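Local atomic coordinates of Lin1840 protein (PDB entry 4ZO9), a protein that probably hydrolyses terminal, non-reducing beta-D-glucosyl residues, releasing beta-D-glucose, as a member of glycosyl hydrolase family 3. Residues A[23-28]-A[301-306]; A[70-75]-A[86-91]; A[231-236]-A[264-269]. The protein carries 2 engineered substitutions. All blocks are in the same frame, centred on the assembly; numbering follows the deposited sequence.

Contact 1 (A[23-28]-A[301-306]). With BGC (beta-D-glucopyranose), chain C.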
ATOM      1  N   LEU A  23       9.998  29.330  19.370  1.00 13.24           N
ATOM      2  CA  LEU A  23      11.170  28.657  18.818  1.00 12.99           C
ATOM      3  C   LEU A  23      11.730  27.701  19.835  1.00 14.22           C
ATOM      4  O   LEU A  23      11.818  28.066  20.992  1.00 15.17           O
ATOM      5  CB  LEU A  23      12.229  29.638  18.450  1.00 14.12           C
ATOM      6  CG  LEU A  23      13.552  29.086  17.908  1.00 16.69           C
ATOM      7  CD1 LEU A  23      13.440  28.479  16.525  1.00 15.67           C
ATOM      8  CD2 LEU A  23      14.584  30.208  17.911  1.00 16.57           C
ATOM      9  N   GLN A  24      12.071  26.485  19.406  1.00 13.14           N
ATOM     10  CA  GLN A  24      12.804  25.508  20.277  1.00 12.28           C
ATOM     11  C   GLN A  24      14.186  25.221  19.711  1.00 13.11           C
ATOM     12  O   GLN A  24      14.345  25.032  18.516  1.00  9.03           O
ATOM     13  CB  GLN A  24      12.031  24.180  20.453  1.00 12.44           C
ATOM     14  CG  GLN A  24      12.590  23.081  21.377  1.00 10.87           C
ATOM     15  CD  GLN A  24      11.648  21.871  21.341  1.00 11.94           C
ATOM     16  OE1 GLN A  24      11.567  21.176  20.317  1.00 11.92           O
ATOM     17  NE2 GLN A  24      10.912  21.619  22.458  1.00 11.15           N
ATOM     18  N   LEU A  25      15.169  25.129  20.607  1.00 14.92           N
ATOM     19  CA  LEU A  25      16.557  24.964  20.177  1.00 12.81           C
ATOM     20  C   LEU A  25      17.272  23.935  20.986  1.00 11.88           C
ATOM     21  O   LEU A  25      16.902  23.638  22.108  1.00  9.55           O
ATOM     22  CB  LEU A  25      17.309  26.276  20.260  1.00 11.95           C
ATOM     23  CG  LEU A  25      16.748  27.488  19.561  1.00 11.40           C
ATOM     24  CD1 LEU A  25      17.610  28.704  19.912  1.00 11.47           C
ATOM     25  CD2 LEU A  25      16.731  27.283  18.055  1.00 10.81           C
ATOM     26  N   SER A  26      18.298  23.366  20.380  1.00 14.15           N
ATOM     27  CA  SER A  26      19.104  22.353  21.012  1.00 15.33           C
ATOM     28  C   SER A  26      19.828  23.041  22.135  1.00 16.39           C
ATOM     29  O   SER A  26      19.941  24.260  22.067  1.00 17.95           O
ATOM     30  CB  SER A  26      20.132  21.812  20.041  1.00 15.92           C
ATOM     31  OG  SER A  26      19.496  20.887  19.201  1.00 20.58           O
ATOM     32  N   PRO A  27      20.336  22.281  23.134  1.00 15.13           N
ATOM     33  CA  PRO A  27      20.839  22.956  24.352  1.00 16.35           C
ATOM     34  C   PRO A  27      22.139  23.761  24.151  1.00 20.19           C
ATOM     35  O   PRO A  27      22.429  24.750  24.892  1.00 20.63           O
ATOM     36  CB  PRO A  27      21.095  21.799  25.325  1.00 14.76           C
ATOM     37  CG  PRO A  27      21.265  20.578  24.427  1.00 17.33           C
ATOM     38  CD  PRO A  27      20.324  20.812  23.285  1.00 15.68           C
ATOM     39  N   PHE A  28      22.936  23.311  23.195  1.00 18.48           N
ATOM     40  CA  PHE A  28      24.244  23.933  22.955  1.00 21.52           C
ATOM     41  C   PHE A  28      24.147  25.218  22.129  1.00 24.81           C
ATOM     42  O   PHE A  28      25.184  25.779  21.806  1.00 27.06           O
ATOM     43  CB  PHE A  28      25.242  22.956  22.282  1.00 21.96           C
ATOM     44  CG  PHE A  28      24.720  22.289  21.044  1.00 20.36           C
ATOM     45  CD1 PHE A  28      24.687  22.963  19.837  1.00 23.01           C
ATOM     46  CD2 PHE A  28      24.278  20.962  21.089  1.00 25.05           C
ATOM     47  CE1 PHE A  28      24.196  22.349  18.702  1.00 25.54           C
ATOM     48  CE2 PHE A  28      23.753  20.341  19.954  1.00 21.97           C
ATOM     49  CZ  PHE A  28      23.725  21.025  18.772  1.00 23.93           C
ATOM     50  N   GLU A 301       8.058  25.841  16.830  1.00 13.39           N
ATOM     51  CA  GLU A 301       8.822  25.373  15.699  1.00 13.05           C
ATOM     52  C   GLU A 301      10.097  24.694  16.216  1.00 14.03           C
ATOM     53  O   GLU A 301      10.921  25.354  16.804  1.00 11.71           O
ATOM     54  CB  GLU A 301       9.194  26.555  14.783  1.00 13.28           C
ATOM     55  CG  GLU A 301       9.930  26.081  13.504  1.00 14.65           C
ATOM     56  CD  GLU A 301      10.183  27.168  12.494  1.00 14.57           C
ATOM     57  OE1 GLU A 301       9.844  28.361  12.736  1.00 14.21           O
ATOM     58  OE2 GLU A 301      10.749  26.807  11.457  1.00 13.31           O
ATOM     59  N   MET A 302      10.233  23.383  15.979  1.00 14.69           N
ATOM     60  CA  MET A 302      11.379  22.645  16.474  1.00 13.11           C
ATOM     61  C   MET A 302      12.610  22.775  15.571  1.00 14.20           C
ATOM     62  O   MET A 302      12.664  22.162  14.484  1.00 10.88           O
ATOM     63  CB  MET A 302      11.043  21.168  16.655  1.00 13.25           C
ATOM     64  CG  MET A 302      12.179  20.300  17.191  1.00 11.78           C
ATOM     65  SD  MET A 302      11.742  18.557  17.291  1.00 11.14           S
ATOM     66  CE  MET A 302      10.626  18.536  18.660  1.00 10.23           C
ATOM     67  N   MET A 303      13.584  23.585  16.032  1.00 13.57           N
ATOM     68  CA  MET A 303      14.918  23.709  15.401  1.00 11.81           C
ATOM     69  C   MET A 303      15.009  24.204  13.940  1.00  9.48           C
ATOM     70  O   MET A 303      15.981  23.988  13.269  1.00  5.44           O
ATOM     71  CB  MET A 303      15.673  22.406  15.547  1.00 11.79           C
ATOM     72  CG  MET A 303      16.497  22.322  16.810  1.00 12.31           C
ATOM     73  SD  MET A 303      17.753  23.626  16.975  1.00 16.32           S
ATOM     74  CE  MET A 303      19.108  22.939  16.037  1.00 17.11           C
ATOM     75  N   THR A 304      13.968  24.891  13.442  1.00 13.05           N
ATOM     76  CA  THR A 304      14.132  25.676  12.189  1.00 11.80           C
ATOM     77  C   THR A 304      13.720  27.121  12.471  1.00 11.38           C
ATOM     78  O   THR A 304      13.239  27.413  13.541  1.00 13.21           O
ATOM     79  CB  THR A 304      13.365  25.091  10.979  1.00 11.30           C
ATOM     80  OG1 THR A 304      12.066  24.663  11.371  1.00 12.01           O
ATOM     81  CG2 THR A 304      14.127  23.906  10.408  1.00 11.66           C
ATOM     82  N   THR A 305      13.887  28.006  11.500  1.00 10.96           N
ATOM     83  CA  THR A 305      13.842  29.412  11.775  1.00 14.22           C
ATOM     84  C   THR A 305      12.770  30.151  11.002  1.00 15.87           C
ATOM     85  O   THR A 305      12.887  31.368  10.849  1.00 15.92           O
ATOM     86  CB  THR A 305      15.161  30.030  11.341  1.00 15.33           C
ATOM     87  OG1 THR A 305      15.340  29.725   9.981  1.00 16.37           O
ATOM     88  CG2 THR A 305      16.307  29.444  12.099  1.00 18.94           C
ATOM     89  N   CYS A 306      11.753  29.464  10.491  1.00 12.76           N
ATOM     90  CA  CYS A 306      10.784  30.175   9.663  1.00 14.14           C
ATOM     91  C   CYS A 306      10.107  31.223  10.492  1.00 16.55           C
ATOM     92  O   CYS A 306      10.076  32.366  10.087  1.00 20.76           O
ATOM     93  CB  CYS A 306       9.760  29.226   9.036  1.00 14.31           C
ATOM     94  SG  CYS A 306      10.624  28.023   8.045  1.00 15.31           S
TER
HETATM   95  C2  BGC C   2      11.647  12.467  15.624  0.50  8.26           C
HETATM   96  C3  BGC C   2      10.504  12.698  16.613  0.50  8.19           C
HETATM   97  C4  BGC C   2      11.117  13.294  17.859  0.50  7.76           C
HETATM   98  C5  BGC C   2      11.447  14.767  17.562  0.50  8.44           C
HETATM   99  C6  BGC C   2      12.338  15.340  18.655  0.50  8.81           C
HETATM  100  C1  BGC C   2      12.475  13.773  15.437  0.50  8.52           C
HETATM  101  O2  BGC C   2      11.145  12.004  14.368  0.50  8.59           O
HETATM  102  O3  BGC C   2       9.840  11.481  16.941  0.50  7.55           O
HETATM  103  O4  BGC C   2      10.219  13.185  18.904  0.50  5.00           O
HETATM  104  O5  BGC C   2      12.008  14.936  16.182  0.50  9.01           O
HETATM  105  O6  BGC C   2      13.598  14.695  18.530  0.50 10.35           O

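Contact 2 (A[70-75]-A[86-91]). With BGC (beta-D-glucopyranose), chain C.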
ATOM      1  N   ILE A  70      20.201  23.024  34.469  1.00 18.58           N
ATOM      2  CA  ILE A  70      20.323  24.042  35.501  1.00 18.35           C
ATOM      3  C   ILE A  70      21.088  25.241  34.985  1.00 18.85           C
ATOM      4  O   ILE A  70      20.627  26.362  35.175  1.00 15.84           O
ATOM      5  CB  ILE A  70      20.942  23.536  36.815  1.00 17.82           C
ATOM      6  CG1 ILE A  70      19.952  22.604  37.504  1.00 19.10           C
ATOM      7  CG2 ILE A  70      21.261  24.721  37.753  1.00 16.87           C
ATOM      8  CD1 ILE A  70      20.622  21.611  38.422  1.00 22.11           C
ATOM      9  N   GLY A  71      22.226  24.991  34.333  1.00 18.97           N
ATOM     10  CA  GLY A  71      23.119  26.061  33.847  1.00 20.42           C
ATOM     11  C   GLY A  71      22.506  26.881  32.722  1.00 21.72           C
ATOM     12  O   GLY A  71      22.745  28.059  32.592  1.00 17.87           O
ATOM     13  N   ILE A  72      21.721  26.215  31.888  1.00 20.43           N
ATOM     14  CA  ILE A  72      21.084  26.846  30.774  1.00 17.08           C
ATOM     15  C   ILE A  72      19.980  27.748  31.283  1.00 15.51           C
ATOM     16  O   ILE A  72      19.891  28.886  30.854  1.00 13.72           O
ATOM     17  CB  ILE A  72      20.495  25.798  29.811  1.00 19.02           C
ATOM     18  CG1 ILE A  72      21.609  25.205  28.938  1.00 17.70           C
ATOM     19  CG2 ILE A  72      19.400  26.428  28.971  1.00 18.00           C
ATOM     20  CD1 ILE A  72      21.155  23.972  28.200  1.00 20.45           C
ATOM     21  N   GLN A  73      19.149  27.213  32.188  1.00 11.87           N
ATOM     22  CA  GLN A  73      18.014  27.935  32.763  1.00 16.52           C
ATOM     23  C   GLN A  73      18.475  29.167  33.594  1.00 19.08           C
ATOM     24  O   GLN A  73      17.857  30.237  33.561  1.00 14.95           O
ATOM     25  CB  GLN A  73      17.231  26.985  33.664  1.00 16.68           C
ATOM     26  CG  GLN A  73      15.933  27.560  34.231  1.00 17.28           C
ATOM     27  CD  GLN A  73      14.821  27.684  33.192  1.00 16.85           C
ATOM     28  OE1 GLN A  73      14.972  28.426  32.217  1.00 19.17           O
ATOM     29  NE2 GLN A  73      13.716  26.954  33.387  1.00 17.22           N
ATOM     30  N   GLU A  74      19.565  28.974  34.322  1.00 19.41           N
ATOM     31  CA  GLU A  74      20.128  29.994  35.200  1.00 22.19           C
ATOM     32  C   GLU A  74      20.683  31.149  34.416  1.00 21.93           C
ATOM     33  O   GLU A  74      20.393  32.299  34.723  1.00 22.12           O
ATOM     34  CB  GLU A  74      21.226  29.383  36.083  1.00 26.11           C
ATOM     35  CG  GLU A  74      21.514  30.227  37.324  1.00 29.78           C
ATOM     36  CD  GLU A  74      22.485  29.573  38.273  1.00 40.33           C
ATOM     37  OE1 GLU A  74      22.900  28.401  38.033  1.00 40.20           O
ATOM     38  OE2 GLU A  74      22.828  30.254  39.265  1.00 47.96           O
ATOM     39  N   ALA A  75      21.463  30.853  33.388  1.00 20.73           N
ATOM     40  CA  ALA A  75      21.977  31.915  32.529  1.00 20.40           C
ATOM     41  C   ALA A  75      20.829  32.595  31.769  1.00 19.06           C
ATOM     42  O   ALA A  75      20.784  33.794  31.690  1.00 16.98           O
ATOM     43  CB  ALA A  75      23.055  31.398  31.600  1.00 18.49           C
ATOM     44  N   LEU A  86      12.530  28.729  30.523  1.00 16.07           N
ATOM     45  CA  LEU A  86      12.483  27.758  29.399  1.00 14.52           C
ATOM     46  C   LEU A  86      11.772  26.519  29.818  1.00 14.68           C
ATOM     47  O   LEU A  86      11.877  26.117  30.984  1.00 13.30           O
ATOM     48  CB  LEU A  86      13.879  27.317  28.993  1.00 14.75           C
ATOM     49  CG  LEU A  86      14.692  28.450  28.405  1.00 15.51           C
ATOM     50  CD1 LEU A  86      16.172  28.214  28.629  1.00 14.30           C
ATOM     51  CD2 LEU A  86      14.329  28.607  26.944  1.00 16.21           C
ATOM     52  N   VAL A  87      11.062  25.904  28.870  1.00 13.73           N
ATOM     53  CA  VAL A  87      10.564  24.536  29.049  1.00 12.51           C
ATOM     54  C   VAL A  87      11.546  23.579  28.316  1.00 13.09           C
ATOM     55  O   VAL A  87      11.962  23.849  27.166  1.00 10.21           O
ATOM     56  CB  VAL A  87       9.084  24.360  28.607  1.00 11.65           C
ATOM     57  CG1 VAL A  87       8.900  24.750  27.160  1.00 10.89           C
ATOM     58  CG2 VAL A  87       8.620  22.944  28.870  1.00 12.53           C
ATOM     59  N   PHE A  88      11.984  22.545  29.064  1.00 11.35           N
ATOM     60  CA  PHE A  88      12.861  21.472  28.600  1.00 10.60           C
ATOM     61  C   PHE A  88      12.115  20.210  28.186  1.00 10.10           C
ATOM     62  O   PHE A  88      11.379  19.605  28.988  1.00 10.41           O
ATOM     63  CB  PHE A  88      13.844  21.114  29.668  1.00 11.49           C
ATOM     64  CG  PHE A  88      14.867  22.192  29.883  1.00 11.63           C
ATOM     65  CD1 PHE A  88      14.509  23.400  30.477  1.00 11.98           C
ATOM     66  CD2 PHE A  88      16.151  22.022  29.473  1.00 12.50           C
ATOM     67  CE1 PHE A  88      15.445  24.403  30.644  1.00 12.38           C
ATOM     68  CE2 PHE A  88      17.100  23.032  29.644  1.00 12.24           C
ATOM     69  CZ  PHE A  88      16.736  24.212  30.217  1.00 12.70           C
ATOM     70  N   MET A  89      12.331  19.809  26.937  1.00 10.55           N
ATOM     71  CA  MET A  89      11.650  18.621  26.364  1.00 11.09           C
ATOM     72  C   MET A  89      12.636  17.539  25.921  1.00 11.48           C
ATOM     73  O   MET A  89      13.823  17.831  25.623  1.00 13.30           O
ATOM     74  CB  MET A  89      10.747  19.046  25.206  1.00 12.33           C
ATOM     75  CG  MET A  89       9.868  20.266  25.482  1.00 10.84           C
ATOM     76  SD  MET A  89       8.469  20.289  24.342  1.00 10.35           S
ATOM     77  CE  MET A  89       7.876  21.934  24.725  1.00 11.70           C
ATOM     78  N   ALA A  90      12.191  16.275  25.955  1.00 11.11           N
ATOM     79  CA  ALA A  90      13.074  15.186  25.499  1.00  9.61           C
ATOM     80  C   ALA A  90      12.334  13.955  24.982  1.00  8.12           C
ATOM     81  O   ALA A  90      11.193  13.709  25.305  1.00  7.71           O
ATOM     82  CB  ALA A  90      13.987  14.769  26.635  1.00 10.88           C
ATOM     83  N   ASP A  91      13.063  13.128  24.271  1.00  8.45           N
ATOM     84  CA  ASP A  91      12.601  11.811  23.842  1.00  9.66           C
ATOM     85  C   ASP A  91      12.830  10.724  24.939  1.00 10.91           C
ATOM     86  O   ASP A  91      13.922  10.192  25.069  1.00 10.16           O
ATOM     87  CB  ASP A  91      13.324  11.424  22.546  1.00  9.44           C
ATOM     88  CG  ASP A  91      12.893  12.283  21.363  1.00  9.08           C
ATOM     89  OD1 ASP A  91      11.701  12.252  21.046  1.00 12.94           O
ATOM     90  OD2 ASP A  91      13.717  12.946  20.714  1.00  8.36           O
TER
HETATM   91  C2  BGC C   2      11.647  12.467  15.624  0.50  8.26           C
HETATM   92  C3  BGC C   2      10.504  12.698  16.613  0.50  8.19           C
HETATM   93  C4  BGC C   2      11.117  13.294  17.859  0.50  7.76           C
HETATM   94  C5  BGC C   2      11.447  14.767  17.562  0.50  8.44           C
HETATM   95  C6  BGC C   2      12.338  15.340  18.655  0.50  8.81           C
HETATM   96  C1  BGC C   2      12.475  13.773  15.437  0.50  8.52           C
HETATM   97  O2  BGC C   2      11.145  12.004  14.368  0.50  8.59           O
HETATM   98  O3  BGC C   2       9.840  11.481  16.941  0.50  7.55           O
HETATM   99  O4  BGC C   2      10.219  13.185  18.904  0.50  5.00           O
HETATM  100  O5  BGC C   2      12.008  14.936  16.182  0.50  9.01           O
HETATM  101  O6  BGC C   2      13.598  14.695  18.530  0.50 10.35           O

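Contact 3 (A[231-236]-A[264-269]). With BGC (beta-D-glucopyranose), chain C.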
ATOM      1  N   ALA A 231      -3.361  14.283  27.733  1.00 14.03           N
ATOM      2  CA  ALA A 231      -2.030  14.531  27.179  1.00 13.78           C
ATOM      3  C   ALA A 231      -1.819  16.033  26.969  1.00 13.25           C
ATOM      4  O   ALA A 231      -2.646  16.695  26.382  1.00 13.07           O
ATOM      5  CB  ALA A 231      -1.817  13.756  25.887  1.00 13.79           C
ATOM      6  N   LYS A 232      -0.713  16.576  27.474  1.00 12.96           N
ATOM      7  CA  LYS A 232      -0.554  18.014  27.482  1.00 13.89           C
ATOM      8  C   LYS A 232      -0.179  18.607  26.155  1.00 14.69           C
ATOM      9  O   LYS A 232      -0.644  19.703  25.839  1.00 14.31           O
ATOM     10  CB  LYS A 232       0.456  18.470  28.539  1.00 13.53           C
ATOM     11  CG  LYS A 232      -0.143  18.399  29.921  1.00 16.78           C
ATOM     12  CD  LYS A 232      -1.083  19.578  30.108  1.00 17.77           C
ATOM     13  CE  LYS A 232      -1.601  19.624  31.526  1.00 19.28           C
ATOM     14  NZ  LYS A 232      -2.588  20.716  31.492  1.00 22.80           N
ATOM     15  N   LEU A 233       0.698  17.925  25.412  1.00 12.96           N
ATOM     16  CA  LEU A 233       1.111  18.398  24.063  1.00 11.95           C
ATOM     17  C   LEU A 233       0.761  17.385  22.942  1.00 10.83           C
ATOM     18  O   LEU A 233       0.582  16.212  23.188  1.00 10.89           O
ATOM     19  CB  LEU A 233       2.616  18.644  24.009  1.00 11.53           C
ATOM     20  CG  LEU A 233       3.187  19.704  24.956  1.00 11.55           C
ATOM     21  CD1 LEU A 233       3.286  19.171  26.384  1.00 11.16           C
ATOM     22  CD2 LEU A 233       4.536  20.182  24.437  1.00 11.89           C
ATOM     23  N   VAL A 234       0.755  17.867  21.716  1.00 10.02           N
ATOM     24  CA  VAL A 234       0.696  17.046  20.514  1.00 10.87           C
ATOM     25  C   VAL A 234       1.792  17.452  19.562  1.00  9.72           C
ATOM     26  O   VAL A 234       2.059  18.633  19.411  1.00 12.21           O
ATOM     27  CB  VAL A 234      -0.680  17.187  19.795  1.00 12.20           C
ATOM     28  CG1 VAL A 234      -0.750  16.375  18.503  1.00 11.77           C
ATOM     29  CG2 VAL A 234      -1.802  16.750  20.726  1.00 14.03           C
ATOM     30  N   MET A 235       2.408  16.494  18.894  1.00  9.13           N
ATOM     31  CA  MET A 235       3.455  16.809  17.866  1.00  8.99           C
ATOM     32  C   MET A 235       2.934  16.504  16.433  1.00  9.03           C
ATOM     33  O   MET A 235       2.241  15.493  16.230  1.00  7.91           O
ATOM     34  CB  MET A 235       4.780  16.064  18.182  1.00  8.65           C
ATOM     35  CG  MET A 235       5.894  16.326  17.177  1.00  9.69           C
ATOM     36  SD  MET A 235       7.298  15.203  17.320  1.00 12.61           S
ATOM     37  CE  MET A 235       7.936  15.736  18.938  1.00 10.80           C
ATOM     38  N   THR A 236       3.255  17.371  15.455  1.00  8.05           N
ATOM     39  CA  THR A 236       2.792  17.184  14.089  1.00  8.19           C
ATOM     40  C   THR A 236       3.598  16.046  13.474  1.00  8.91           C
ATOM     41  O   THR A 236       4.702  15.682  13.995  1.00 10.34           O
ATOM     42  CB  THR A 236       3.008  18.429  13.213  1.00  8.19           C
ATOM     43  OG1 THR A 236       4.424  18.649  13.025  1.00 10.80           O
ATOM     44  CG2 THR A 236       2.379  19.679  13.809  1.00  7.79           C
ATOM     45  N   ASP A 264      -6.372  21.957  23.380  1.00 14.38           N
ATOM     46  CA  ASP A 264      -6.069  23.333  23.638  1.00 15.37           C
ATOM     47  C   ASP A 264      -4.674  23.477  24.314  1.00 15.55           C
ATOM     48  O   ASP A 264      -4.446  24.460  24.981  1.00 13.15           O
ATOM     49  CB  ASP A 264      -7.164  23.947  24.536  1.00 19.71           C
ATOM     50  CG  ASP A 264      -6.957  25.452  24.762  1.00 26.99           C
ATOM     51  OD1 ASP A 264      -6.718  26.175  23.758  1.00 36.77           O
ATOM     52  OD2 ASP A 264      -7.012  25.917  25.934  1.00 31.27           O
ATOM     53  N   GLY A 265      -3.770  22.514  24.122  1.00 14.16           N
ATOM     54  CA  GLY A 265      -2.343  22.630  24.489  1.00 11.63           C
ATOM     55  C   GLY A 265      -1.462  23.047  23.321  1.00 11.71           C
ATOM     56  O   GLY A 265      -1.957  23.318  22.197  1.00 12.11           O
ATOM     57  N   VAL A 266      -0.146  23.044  23.590  1.00 13.23           N
ATOM     58  CA  VAL A 266       0.936  23.317  22.634  1.00 11.72           C
ATOM     59  C   VAL A 266       0.967  22.254  21.523  1.00 10.57           C
ATOM     60  O   VAL A 266       0.983  21.039  21.780  1.00  7.01           O
ATOM     61  CB  VAL A 266       2.309  23.388  23.358  1.00 11.83           C
ATOM     62  CG1 VAL A 266       3.454  23.530  22.359  1.00 12.39           C
ATOM     63  CG2 VAL A 266       2.341  24.584  24.303  1.00 11.92           C
ATOM     64  N   LEU A 267       0.912  22.734  20.290  1.00 12.31           N
ATOM     65  CA  LEU A 267       1.159  21.913  19.087  1.00 11.62           C
ATOM     66  C   LEU A 267       2.572  22.281  18.714  1.00 11.70           C
ATOM     67  O   LEU A 267       2.824  23.429  18.409  1.00  9.47           O
ATOM     68  CB  LEU A 267       0.150  22.205  17.959  1.00 10.55           C
ATOM     69  CG  LEU A 267       0.248  21.429  16.640  1.00  9.95           C
ATOM     70  CD1 LEU A 267       0.170  19.947  16.931  1.00 10.77           C
ATOM     71  CD2 LEU A 267      -0.846  21.894  15.689  1.00  9.51           C
ATOM     72  N   ILE A 268       3.483  21.306  18.826  1.00 14.87           N
ATOM     73  CA  ILE A 268       4.926  21.450  18.484  1.00 11.50           C
ATOM     74  C   ILE A 268       5.162  20.725  17.201  1.00 10.48           C
ATOM     75  O   ILE A 268       4.573  19.667  16.976  1.00  8.91           O
ATOM     76  CB  ILE A 268       5.853  20.817  19.574  1.00 11.84           C
ATOM     77  CG1 ILE A 268       7.302  21.106  19.253  1.00 11.55           C
ATOM     78  CG2 ILE A 268       5.633  19.293  19.722  1.00 11.06           C
ATOM     79  CD1 ILE A 268       8.301  20.673  20.311  1.00 10.65           C
ATOM     80  N   SER A 269       6.027  21.262  16.363  1.00 11.64           N
ATOM     81  CA  SER A 269       6.332  20.646  15.088  1.00  9.61           C
ATOM     82  C   SER A 269       7.217  19.479  15.306  1.00  8.06           C
ATOM     83  O   SER A 269       7.981  19.477  16.226  1.00  8.08           O
ATOM     84  CB  SER A 269       7.044  21.636  14.148  1.00  9.56           C
ATOM     85  OG  SER A 269       8.446  21.710  14.358  1.00  9.24           O
TER
HETATM   86  C2  BGC C   2      11.647  12.467  15.624  0.50  8.26           C
HETATM   87  C3  BGC C   2      10.504  12.698  16.613  0.50  8.19           C
HETATM   88  C4  BGC C   2      11.117  13.294  17.859  0.50  7.76           C
HETATM   89  C5  BGC C   2      11.447  14.767  17.562  0.50  8.44           C
HETATM   90  C6  BGC C   2      12.338  15.340  18.655  0.50  8.81           C
HETATM   91  C1  BGC C   2      12.475  13.773  15.437  0.50  8.52           C
HETATM   92  O2  BGC C   2      11.145  12.004  14.368  0.50  8.59           O
HETATM   93  O3  BGC C   2       9.840  11.481  16.941  0.50  7.55           O
HETATM   94  O4  BGC C   2      10.219  13.185  18.904  0.50  5.00           O
HETATM   95  O5  BGC C   2      12.008  14.936  16.182  0.50  9.01           O
HETATM   96  O6  BGC C   2      13.598  14.695  18.530  0.50 10.35           O

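Contact 1 (A[23-28]-A[301-306])
Gln24 and Met302 both set CG anti to the backbone N (chi1 -177° and -179°), so the two side chains run alongside each other off one face of the sheet. The chain of Met302 then bends at chi3, and its CE comes 3.3 Å from Gln24 OE1. That oxygen is buried with no polar partner in the model and rests against the CG and CE carbons of Met302. The other end of the amide is satisfied, since Gln24 NE2 bonds Ser59 OG on the neighbouring strand.

The backbones run parallel. Gln24 N donates to Glu301 O at 3.1 Å, and Met303 N returns a bond to Gln24 O at 3.0 Å. Beyond this pair Met303 bends at chi2 and chi3 and lies back over segment 23-28. Its SD lies 3.9 Å from Leu25 CD2, the two side chains set crosswise. The same sulfur accepts a weak hydrogen bond from Ser26 N at 3.5 Å. On the other face Leu23 CD1 rests 3.2 Å from Thr304 O. Glu301 turns its carboxylate to its own segment, where Cys306 N, at the start of a helix, donates to OE2 at 3.0 Å.

Met302 SD also reaches the bound glucose, 3.5 Å from its C6. Helix 40-47 packs on Met303 through Leu43 and Met47. Strands 23-25 and 301-302 are the first and last in chain order and neighbours in the barrel sheet. Their pairing is the closure typical of the TIM barrel of the family 3 N-terminal domain.

Contact 2 (A[70-75]-A[86-91])
In a beta-alpha-beta crossover, Gln73 on helix 66-79 grips Leu86, the residue just ahead of the returning strand 87-90. The grip is a two-point one. Leu86 N donates to Gln73 OE1 at 3.0 Å, meeting a lone pair in the carbonyl plane. Gln73 NE2 donates to Leu86 O at 3.1 Å, again on a lone pair, with the acceptor tilted 21° from the amide plane. Both polar backbone atoms of one residue are thus used by one side-chain amide, which fixes its rotation. Gln73 gets there by bending at chi2 (73°), and its side chain runs antiparallel alongside that of Leu86. NE2 has a second acceptor in Pro345 O.

Strand 59-61, helix 66-79 and strand 87-90 form a beta-alpha-beta unit of the TIM barrel. Strand 59-61 leads into the helix, and Val60 on that strand touches both Leu86 and Phe88.

Beside the amide lies an apolar patch. Ile72 CG2 is 3.7 Å from Leu86 CD1, and the two side chains stand roughly perpendicular. The same methyl meets Phe88 CZ, also at 3.7 Å, at the edge of the ring and near its plane. Gln73 NE2 approaches that edge too, 4.1 Å from CE1. Phe88 meets Met69 of the helix as well. At the far end of 86-91, well away from the helix, Asp91 OD1 accepts a hydrogen bond from O4 of the bound glucose at 2.8 Å.

Contact 3 (A[231-236]-A[264-269])
Met235 and Ile268 meet in the tight part of this contact, where the two segments run parallel and keep register from Leu233 with Val266 to Thr236 with Ser269. Three backbone bonds join them. Val234 N donates to Val266 O at 3.2 Å, Ile268 N to Val234 O at 3.1 Å, and Thr236 N to Ile268 O at 3.1 Å. Met235 CA adds a C-H...O contact to Ile268 O.

On one face Met235 CB lies against Ile268 CG2 at 3.7 Å. With CG anti to its backbone N (chi1 180°), Met235 places that carbon beside the carbonyl oxygens of Ile268 and Ser269. The chain then bends at chi3, and CE ends 3.4 Å from O4 of the bound glucose. On the other face Leu267 CD1 is wedged between strand neighbours. It lies 3.4 Å from Val234 O and 3.8 Å from Thr236 CG2. Leu257 of helix 250-260 packs on both Val234 and Leu267.

Thr236 OG1 comes across to Ser269 CA at 3.4 Å. Its polar partners are Thr247 OG1 and the N of Ala270, the residue after 264-269.

The other end is looser. Leu233 and Val266 still lie side by side, but Lys232 and Gly265 are partly exposed and meet only through backbone, Lys232 O to Gly265 CA. The Lys232 amine turns to a salt bridge with Asp338.

Strands 233-236 and 267-268 are neighbours in the parallel barrel sheet, and helix 250-260 lies between them in sequence. With that helix outside and Met235 inside by the sugar, this is the build of a TIM barrel, whose ligand site lies at the C-terminal ends of its strands.

In the fold
All three contacts belong to one barrel. Contacts 2 and 3 lie in series along the chain, both inside the loop closed by contact 1. The contact centres lie about 13 Å (1 and 2), 16 Å (1 and 3) and 19 Å (2 and 3) apart. Ser269 OG of contact 3 probably bonds Met302 N of contact 1 at 2.9 Å, helping to close the ring. Inside, Met89 SD packs 3.4 Å from Gln24 NE2 and 4.1 Å from Ile268 CD1. Asp91 hydrogen-bonds the bound glucose, while Met302 and Met235 touch it by packing. Arg149, Lys191, His192 and Glu473 hold the same sugar by hydrogen bonds.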